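Local atomic coordinates of putative phosphohistidine phosphatase SixA (Agrobacterium tumefaciens, PDB entry 2RFL), a protein that probably hydrolyses phosphate esters or phosphohistidine, as a member of the histidine phosphatase superfamily. Residues Ser61-Cys66 against Val113-Thr118. Residues are numbered along the deposited sequence; the frame is centred on the assembly and turned at random.
Sequences STAARC and VGHNPT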
ATOM      1  N   SER A  61       4.955  -5.527  -4.993  0.50 24.87           N
ATOM      2  CA  SER A  61       5.452  -6.894  -5.021  0.50 23.90           C
ATOM      3  C   SER A  61       5.052  -7.576  -6.346  0.50 25.29           C
ATOM      4  O   SER A  61       4.006  -7.274  -6.971  0.50 24.64           O
ATOM      5  CB  SER A  61       4.903  -7.692  -3.806  0.50 24.25           C
ATOM      6  OG  SER A  61       5.294  -9.075  -3.740  0.50 16.25           O
ATOM      7  N   THR A  62       5.889  -8.508  -6.762  1.00 25.65           N
ATOM      8  CA  THR A  62       5.585  -9.320  -7.873  1.00 25.91           C
ATOM      9  C   THR A  62       4.675 -10.458  -7.434  1.00 27.71           C
ATOM     10  O   THR A  62       4.144 -11.145  -8.298  1.00 27.76           O
ATOM     11  CB  THR A  62       6.882  -9.872  -8.485  1.00 25.77           C
ATOM     12  OG1 THR A  62       7.739 -10.290  -7.423  1.00 22.83           O
ATOM     13  CG2 THR A  62       7.571  -8.801  -9.268  1.00 21.26           C
ATOM     14  N   ALA A  63       4.498 -10.668  -6.105  1.00 28.62           N
ATOM     15  CA  ALA A  63       3.733 -11.853  -5.631  1.00 30.18           C
ATOM     16  C   ALA A  63       2.317 -11.794  -6.176  1.00 30.44           C
ATOM     17  O   ALA A  63       1.671 -10.773  -6.082  1.00 29.36           O
ATOM     18  CB  ALA A  63       3.726 -11.971  -4.121  1.00 29.32           C
ATOM     19  N   ALA A  64       1.841 -12.880  -6.765  1.00 32.40           N
ATOM     20  CA  ALA A  64       0.529 -12.847  -7.371  1.00 33.61           C
ATOM     21  C   ALA A  64      -0.486 -12.009  -6.534  1.00 34.86           C
ATOM     22  O   ALA A  64      -1.091 -11.080  -7.079  1.00 34.80           O
ATOM     23  CB  ALA A  64       0.055 -14.188  -7.611  1.00 34.76           C
ATOM     24  N   ARG A  65      -0.632 -12.287  -5.230  1.00 34.54           N
ATOM     25  CA  ARG A  65      -1.611 -11.580  -4.401  1.00 34.07           C
ATOM     26  C   ARG A  65      -1.424 -10.059  -4.405  1.00 34.11           C
ATOM     27  O   ARG A  65      -2.326  -9.318  -4.031  1.00 34.29           O
ATOM     28  CB  ARG A  65      -1.649 -12.110  -2.956  1.00 34.17           C
ATOM     29  CG  ARG A  65      -0.506 -11.638  -2.012  1.00 30.69           C
ATOM     30  CD  ARG A  65      -0.616 -12.391  -0.618  1.00 29.70           C
ATOM     31  NE  ARG A  65       0.634 -12.534   0.168  1.00 27.64           N
ATOM     32  CZ  ARG A  65       1.577 -13.464  -0.050  1.00 27.98           C
ATOM     33  NH1 ARG A  65       1.480 -14.366  -1.040  1.00 24.94           N
ATOM     34  NH2 ARG A  65       2.645 -13.501   0.740  1.00 30.58           N
ATOM     35  N   CYS A  66      -0.261  -9.589  -4.820  1.00 33.52           N
ATOM     36  CA  CYS A  66      -0.014  -8.156  -4.814  1.00 33.07           C
ATOM     37  C   CYS A  66      -0.357  -7.695  -6.180  1.00 32.30           C
ATOM     38  O   CYS A  66      -0.973  -6.672  -6.352  1.00 32.80           O
ATOM     39  CB  CYS A  66       1.446  -7.819  -4.488  1.00 33.12           C
ATOM     40  SG  CYS A  66       1.752  -7.650  -2.718  1.00 33.64           S
ATOM     41  N   VAL A 113       2.609  -1.177  -2.902  1.00 31.01           N
ATOM     42  CA  VAL A 113       1.756  -2.374  -2.708  1.00 31.24           C
ATOM     43  C   VAL A 113       2.616  -3.599  -2.290  1.00 31.11           C
ATOM     44  O   VAL A 113       3.241  -4.270  -3.101  1.00 29.65           O
ATOM     45  CB  VAL A 113       0.889  -2.692  -3.984  1.00 31.05           C
ATOM     46  CG1 VAL A 113      -0.074  -3.915  -3.782  1.00 31.25           C
ATOM     47  CG2 VAL A 113       0.122  -1.467  -4.429  1.00 32.50           C
ATOM     48  N   GLY A 114       2.627  -3.883  -0.995  1.00 32.53           N
ATOM     49  CA  GLY A 114       3.407  -5.009  -0.446  1.00 32.29           C
ATOM     50  C   GLY A 114       2.755  -5.589   0.788  1.00 31.89           C
ATOM     51  O   GLY A 114       1.530  -5.539   0.922  1.00 31.54           O
ATOM     52  N   HIS A 115       3.585  -6.108   1.694  1.00 31.59           N
ATOM     53  CA  HIS A 115       3.144  -7.043   2.736  1.00 31.72           C
ATOM     54  C   HIS A 115       3.565  -6.602   4.124  1.00 31.81           C
ATOM     55  O   HIS A 115       4.563  -5.905   4.280  1.00 31.01           O
ATOM     56  CB  HIS A 115       3.737  -8.470   2.548  1.00 31.17           C
ATOM     57  CG  HIS A 115       3.876  -8.922   1.135  1.00 29.72           C
ATOM     58  ND1 HIS A 115       3.243 -10.048   0.657  1.00 32.83           N
ATOM     59  CD2 HIS A 115       4.639  -8.466   0.113  1.00 32.66           C
ATOM     60  CE1 HIS A 115       3.577 -10.252  -0.604  1.00 31.66           C
ATOM     61  NE2 HIS A 115       4.419  -9.300  -0.963  1.00 35.42           N
ATOM     62  N   ASN A 116       2.792  -7.050   5.116  1.00 32.05           N
ATOM     63  CA  ASN A 116       3.183  -7.069   6.526  1.00 32.29           C
ATOM     64  C   ASN A 116       4.348  -8.052   6.766  1.00 32.25           C
ATOM     65  O   ASN A 116       4.443  -9.041   6.064  1.00 32.69           O
ATOM     66  CB  ASN A 116       1.968  -7.454   7.395  1.00 32.42           C
ATOM     67  CG  ASN A 116       1.154  -6.238   7.871  1.00 33.87           C
ATOM     68  OD1 ASN A 116       1.550  -5.075   7.709  1.00 35.29           O
ATOM     69  ND2 ASN A 116       0.020  -6.514   8.486  1.00 36.97           N
ATOM     70  N   PRO A 117       5.221  -7.809   7.768  1.00 32.18           N
ATOM     71  CA  PRO A 117       5.334  -6.701   8.719  1.00 32.60           C
ATOM     72  C   PRO A 117       5.893  -5.440   8.084  1.00 32.89           C
ATOM     73  O   PRO A 117       5.752  -4.366   8.670  1.00 33.86           O
ATOM     74  CB  PRO A 117       6.376  -7.193   9.740  1.00 32.16           C
ATOM     75  CG  PRO A 117       6.860  -8.440   9.301  1.00 30.41           C
ATOM     76  CD  PRO A 117       6.271  -8.821   8.005  1.00 33.04           C
ATOM     77  N   THR A 118       6.548  -5.573   6.928  1.00 32.35           N
ATOM     78  CA  THR A 118       7.167  -4.427   6.273  1.00 32.83           C
ATOM     79  C   THR A 118       6.237  -3.229   6.051  1.00 32.31           C
ATOM     80  O   THR A 118       6.644  -2.100   6.217  1.00 32.59           O
ATOM     81  CB  THR A 118       7.783  -4.845   4.954  1.00 32.49           C
ATOM     82  OG1 THR A 118       8.203  -6.204   5.071  1.00 35.01           O
ATOM     83  CG2 THR A 118       8.969  -3.942   4.584  1.00 30.41           C
TER
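His115 points the tip of its imidazole at the turn before helix 64-77, where NE2 meets Ser61 OG at 2.9 Å in a hydrogen bond that either atom could donate. The hydroxyl lies in the ring plane, at the edge, and Ala63 CB adds an apolar contact at the same rim, 3.9 Å from His115 CE1. Cys66 SG sits over one ring face, 4.0 Å from the centroid of the His115 ring and 27° off its normal, a sulfur-aromatic contact. The Arg65 guanidinium crosses the imidazole at about a right angle, the planes 80° apart, with His115 CE1 over one guanidinium face. Arg65 NH2 comes within 3.5 Å of His115 ND1 but forms its salt bridge with Asp28.

Ser61 OG, anti to its own backbone N (chi1 178°), also accepts from Ala63 N at 3.0 Å. This ST turn fixes the hydroxyl that steadies the ring tip. Ser61 N donates to Val113 O at 2.8 Å, in line with the parallel pairing of strands 57-60 and 109-114, while Cys66 CB packs on Val113 CG1. Farther out, the rings of His16 and Tyr90 also meet His115, and Tyr97 OH bonds to its backbone N.

Two loops at the C-terminal ends of neighbouring parallel strands thus bring Ser61, Arg65 and His115 together. With His16 in an RHA motif, Arg65 after strand 57-60 and His115 in a GHNP sequence, the arrangement is consistent with the phosphate pocket of the histidine phosphatase fold, where His16 is probably the residue phosphorylated.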